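Local coordinates for protein Methylcobalamin\: coenzyme M methyltransferase (Methanosarcina mazei, PDB 4AY7) that transfers the methyl group of a methylated corrinoid to coenzyme M in methanogenesis, with a zinc ion as cofactor, at residues 325-328 with 329-333; 33-36 with 37-41; 42-45 with 46-49. One frame throughout, in Å; residues are numbered along the deposited sequence.

Interaction 1: residues 325-328 with 329-333; sequences CGIA and PMTPL. With ZN (zinc ion), chain C.
The carbonyl oxygen of Ala-328 is gripped twice by Thr-331, once through the hydroxyl and once through the backbone. Thr-331 OG1 donates to Ala-328 O over 2.7 Å, tilted 26° from the carbonyl plane. Thr-331 N reaches the same Ala-328 O at 3.0 Å, well above that plane, and both donors come from the same face. The backbone bond closes a type I beta turn from Ala-328 to Thr-331, and Pro-329 suits its second position because the ring holds phi near -60°. With OG1 beside its own backbone N (chi1 -58°), Thr-331 can bring both donors to a single acceptor. A water extends the grip, accepting from Ala-328 N and donating to Thr-331 OG1 at 2.8 Å, which gives the buried hydroxyl a partner for each role. Ile-327 crosses Thr-331 at about a right angle, its CG2 lying 3.6 Å from Thr-331 CB.

At the other end of the loop Cys-325 SG binds the zinc ion at 2.5 Å, with His-246 and Cys-248 as the other protein ligands. Gly-326 O accepts from Ser-294 OG just beyond. Turn and zinc ligand share the loop between strand 320-323 and helix 333-346, where catalytic groups of TIM barrels are commonly carried. Two sulfur ligands and one histidine are consistent with a site that binds the thiol of coenzyme M and readies it for methyl transfer.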
# COMPACT_ATOMS: atom_id res chain seq x y z
N CYS A 325 1.10 -7.07 -5.72
CA CYS A 325 2.13 -6.27 -5.07
C CYS A 325 2.22 -4.98 -5.88
O CYS A 325 1.39 -4.75 -6.76
CB CYS A 325 3.48 -7.02 -5.01
SG CYS A 325 4.54 -6.19 -3.82
N GLY A 326 3.17 -4.10 -5.57
CA GLY A 326 3.35 -2.92 -6.44
C GLY A 326 3.55 -3.37 -7.90
O GLY A 326 4.12 -4.45 -8.19
N ILE A 327 3.05 -2.58 -8.83
CA ILE A 327 3.23 -2.86 -10.25
C ILE A 327 4.70 -2.70 -10.57
O ILE A 327 5.36 -1.68 -10.16
CB ILE A 327 2.37 -1.89 -11.06
CG1 ILE A 327 0.89 -2.03 -10.62
CG2 ILE A 327 2.53 -2.13 -12.57
CD1 ILE A 327 -0.14 -1.25 -11.47
N ALA A 328 5.29 -3.67 -11.24
CA ALA A 328 6.69 -3.49 -11.66
C ALA A 328 6.77 -2.27 -12.64
O ALA A 328 5.88 -2.09 -13.51
CB ALA A 328 7.25 -4.75 -12.34
N PRO A 329 7.80 -1.46 -12.50
CA PRO A 329 7.90 -0.26 -13.32
C PRO A 329 7.94 -0.54 -14.83
O PRO A 329 7.43 0.28 -15.60
CB PRO A 329 9.19 0.38 -12.85
CG PRO A 329 9.34 -0.05 -11.42
CD PRO A 329 8.70 -1.40 -11.31
N MET A 330 8.49 -1.66 -15.27
CA MET A 330 8.50 -1.98 -16.70
C MET A 330 7.26 -2.69 -17.21
O MET A 330 7.23 -3.13 -18.37
CB MET A 330 9.74 -2.78 -17.08
CG MET A 330 11.00 -1.96 -16.93
SD MET A 330 11.09 -0.53 -18.05
CE MET A 330 11.24 -1.15 -19.73
N THR A 331 6.20 -2.75 -16.39
CA THR A 331 4.93 -3.28 -16.86
C THR A 331 4.33 -2.46 -18.04
O THR A 331 4.10 -1.25 -17.91
CB THR A 331 3.94 -3.34 -15.69
OG1 THR A 331 4.53 -4.16 -14.67
CG2 THR A 331 2.62 -3.95 -16.12
N PRO A 332 4.06 -3.11 -19.14
CA PRO A 332 3.36 -2.38 -20.22
C PRO A 332 1.97 -1.93 -19.84
O PRO A 332 1.22 -2.66 -19.11
CB PRO A 332 3.33 -3.34 -21.37
CG PRO A 332 4.25 -4.46 -21.03
CD PRO A 332 4.43 -4.47 -19.54
N LEU A 333 1.60 -0.75 -20.32
CA LEU A 333 0.25 -0.22 -20.15
C LEU A 333 -0.85 -1.27 -20.52
O LEU A 333 -1.86 -1.42 -19.79
CB LEU A 333 0.06 1.07 -20.96
CG LEU A 333 -1.31 1.75 -20.90
CD1 LEU A 333 -1.56 2.11 -19.46
CD2 LEU A 333 -1.37 3.01 -21.78
ZN ZN C . 4.11 -6.95 -1.45
O HOH W 1 3.73 -5.73 -12.53

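Interaction 2: residues 33-36 with 37-41; sequences VCSV and TQTGI
Ser-35 OG donates to Thr-37 O over 2.9 Å, bending the chain in a loop of this TIM barrel that runs beside the first and last strands of its parallel sheet, 78-80 and 320-323. The donor sits above the carbonyl plane rather than on a lone pair. Because OG is anti to the backbone N (chi1 -171°), the serine hydroxyl swings forward to the residue two places on. A small side chain suits this position, for Thr-39 CG2 closes to 3.6 Å from Ser-35 CB. This methyl-to-methylene contact is the tight part of the bend; Ser-35 also touches Pro-323, and Thr-39 touches Arg-79.

The looser part lies around Val-36 and Thr-37, where the two CG2 methyls stay 4.2 Å apart and a water takes up the polar groups. That water accepts from Val-36 N at 3.1 Å and donates to Thr-37 OG1 at 2.7 Å. The hydroxyl of Thr-37, between its backbone N and carbonyl carbon, also bonds to Cys-325 O, which ties this bend to the backbone of a zinc ligand. The side chain of Thr-37 comes within about 6 Å of the zinc ion at its nearest atom.

Further on, Gln-38, a coenzyme M-binding residue, is held by its own loop. Its amide reaches forward to bond Gly-40 twice: OE1 accepts from Gly-40 N, while NE2 donates to Gly-40 O and also to Ile-327 O. An amide suits this place because it offers a donor and an acceptor together. The Gln-38 NE2 to Gly-40 O bond, 2.9 Å long, is nearly straight at 176°, with the oxygen only 2° out of the amide plane.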
# COMPACT_ATOMS: atom_id res chain seq x y z
N VAL A 33 -12.06 -2.59 -9.84
CA VAL A 33 -10.72 -2.98 -10.28
C VAL A 33 -9.83 -1.79 -10.12
O VAL A 33 -10.08 -0.74 -10.70
CB VAL A 33 -10.67 -3.56 -11.69
CG1 VAL A 33 -11.34 -2.63 -12.71
CG2 VAL A 33 -9.26 -3.99 -12.05
N CYS A 34 -8.84 -1.97 -9.28
CA CYS A 34 -7.87 -0.86 -9.05
C CYS A 34 -6.63 -1.39 -8.42
O CYS A 34 -6.48 -2.60 -8.29
CB CYS A 34 -8.49 0.21 -8.20
SG CYS A 34 -8.73 -0.29 -6.53
N SER A 35 -5.69 -0.48 -8.08
CA SER A 35 -4.49 -0.87 -7.32
C SER A 35 -4.41 -0.10 -6.05
O SER A 35 -4.66 1.12 -6.03
CB SER A 35 -3.25 -0.64 -8.19
OG SER A 35 -2.13 -1.20 -7.52
N VAL A 36 -4.08 -0.80 -4.97
CA VAL A 36 -3.86 -0.21 -3.69
C VAL A 36 -2.35 -0.15 -3.47
O VAL A 36 -1.89 0.42 -2.51
CB VAL A 36 -4.60 -0.92 -2.52
CG1 VAL A 36 -6.10 -0.92 -2.77
CG2 VAL A 36 -4.15 -2.38 -2.36
N THR A 37 -1.57 -0.69 -4.40
CA THR A 37 -0.14 -0.72 -4.27
C THR A 37 0.40 0.23 -5.37
O THR A 37 -0.37 0.73 -6.18
CB THR A 37 0.35 -2.16 -4.51
OG1 THR A 37 -0.19 -2.62 -5.75
CG2 THR A 37 -0.18 -3.10 -3.36
N GLN A 38 1.69 0.44 -5.47
CA GLN A 38 2.19 1.54 -6.30
C GLN A 38 1.87 1.33 -7.81
O GLN A 38 1.93 0.19 -8.33
CB GLN A 38 3.70 1.80 -6.01
CG GLN A 38 4.70 1.10 -6.91
CD GLN A 38 4.91 1.83 -8.24
OE1 GLN A 38 4.82 3.06 -8.27
NE2 GLN A 38 5.08 1.08 -9.36
N THR A 39 1.50 2.41 -8.48
CA THR A 39 1.05 2.36 -9.88
C THR A 39 1.96 3.07 -10.93
O THR A 39 1.60 3.23 -12.09
CB THR A 39 -0.33 3.04 -9.92
OG1 THR A 39 -0.22 4.38 -9.41
CG2 THR A 39 -1.34 2.24 -9.04
N GLY A 40 3.13 3.52 -10.51
CA GLY A 40 4.05 4.20 -11.45
C GLY A 40 4.71 3.22 -12.42
O GLY A 40 5.35 2.27 -11.98
N ILE A 41 4.57 3.49 -13.73
CA ILE A 41 5.13 2.60 -14.78
C ILE A 41 5.87 3.46 -15.77
O ILE A 41 5.45 4.58 -16.06
CB ILE A 41 4.09 1.63 -15.39
CG1 ILE A 41 3.03 2.37 -16.20
CG2 ILE A 41 3.37 0.83 -14.30
CD1 ILE A 41 2.08 1.49 -16.99
O HOH W 2 -2.75 -3.56 -5.66

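Interaction 3: residues 42-45 with 46-49; sequences VELM and DVVG
Val-47 rests its CG2 3.2 Å from Glu-43 O, one turn back along the helix, while Val-48 CG2 comes within 3.0 Å of Leu-44 O. Both methyls thus lie against carbonyls that the backbone already uses: Val-47 N bonds to Glu-43 O, and Val-48 N bonds to Leu-44 O at 3.0 Å. The first such bond joins Asp-46 N to Val-42 O. The apolar touch of Leu-44 CD2 on Val-47 CG2 is looser, at 4.4 Å.

Outside this shell, Leu-44 and Met-45 are buried, and both pack against Leu-65 of helix 59-71, while Glu-43, Asp-46 and Val-47 are exposed. The chain of Met-45 is extended beyond CG and touches Trp-52, a long, pliable apolar side chain that can span from the helix to a neighbouring loop. Asp-46 OD1 makes a salt bridge with Lys-100, and Glu-43 OE1 accepts from Leu-333 N at the start of another helix. This is a short alpha-helix of i to i+4 bonds, packed by one side on helix 59-71 and followed by Gly-49 with positive phi (57°), a conformation that glycine adopts easily.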
# COMPACT_ATOMS: atom_id res chain seq x y z
N VAL A 42 7.02 2.95 -16.20
CA VAL A 42 7.91 3.69 -17.08
C VAL A 42 7.21 4.12 -18.35
O VAL A 42 7.49 5.20 -18.82
CB VAL A 42 9.20 2.89 -17.39
CG1 VAL A 42 10.12 3.62 -18.38
CG2 VAL A 42 9.94 2.56 -16.10
N GLU A 43 6.35 3.29 -18.93
CA GLU A 43 5.62 3.65 -20.17
C GLU A 43 4.88 4.99 -19.97
O GLU A 43 4.92 5.88 -20.84
CB GLU A 43 4.66 2.56 -20.64
CG GLU A 43 3.82 2.95 -21.89
CD GLU A 43 3.08 1.79 -22.60
OE1 GLU A 43 3.19 0.58 -22.22
OE2 GLU A 43 2.38 2.13 -23.60
N LEU A 44 4.26 5.15 -18.81
CA LEU A 44 3.45 6.35 -18.51
C LEU A 44 4.38 7.51 -18.10
O LEU A 44 4.16 8.67 -18.51
CB LEU A 44 2.36 6.06 -17.47
CG LEU A 44 1.24 5.18 -18.05
CD1 LEU A 44 0.15 4.96 -17.03
CD2 LEU A 44 0.70 5.73 -19.40
N MET A 45 5.47 7.19 -17.41
CA MET A 45 6.48 8.24 -17.10
C MET A 45 6.89 8.89 -18.41
O MET A 45 6.93 10.10 -18.46
CB MET A 45 7.74 7.70 -16.44
CG MET A 45 7.50 7.13 -15.05
SD MET A 45 9.04 6.39 -14.53
CE MET A 45 8.51 5.23 -13.23
N ASP A 46 7.22 8.08 -19.40
CA ASP A 46 7.61 8.57 -20.74
C ASP A 46 6.49 9.38 -21.44
O ASP A 46 6.77 10.45 -21.93
CB ASP A 46 8.08 7.40 -21.61
CG ASP A 46 9.49 6.93 -21.22
OD1 ASP A 46 10.10 7.53 -20.30
OD2 ASP A 46 10.02 6.01 -21.84
N VAL A 47 5.26 8.89 -21.45
CA VAL A 47 4.13 9.53 -22.20
C VAL A 47 3.87 10.93 -21.65
O VAL A 47 3.89 11.92 -22.41
CB VAL A 47 2.83 8.70 -22.12
CG1 VAL A 47 1.64 9.50 -22.64
CG2 VAL A 47 2.91 7.36 -22.89
N VAL A 48 3.68 11.03 -20.32
CA VAL A 48 3.30 12.30 -19.70
C VAL A 48 4.48 13.01 -19.08
O VAL A 48 4.28 14.02 -18.34
CB VAL A 48 2.31 12.10 -18.55
CG1 VAL A 48 0.98 11.55 -19.06
CG2 VAL A 48 2.91 11.19 -17.46
N GLY A 49 5.72 12.58 -19.36
CA GLY A 49 6.90 13.34 -18.89
C GLY A 49 6.97 13.55 -17.38
O GLY A 49 7.35 14.65 -16.87

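In the fold
From the N terminus, interaction 2 comes first, bending the loop that follows helix 15-24. Interaction 3 continues it directly as helix 42-48, with no other touch between the two. Interaction 1 comes almost 280 residues later, after the last strand of the parallel sheet, so the three follow in series and none nests in or crosses another. In space, however, the late loop returns to the early one: Ile-327 packs on Ile-41, with centres of interactions 1 and 2 about 8 Å apart. Pro-329 O meets Val-42 N where helix 42-48 begins. The N-terminal loop and helix are thereby joined to the loop after strand 320-323, beside the zinc site.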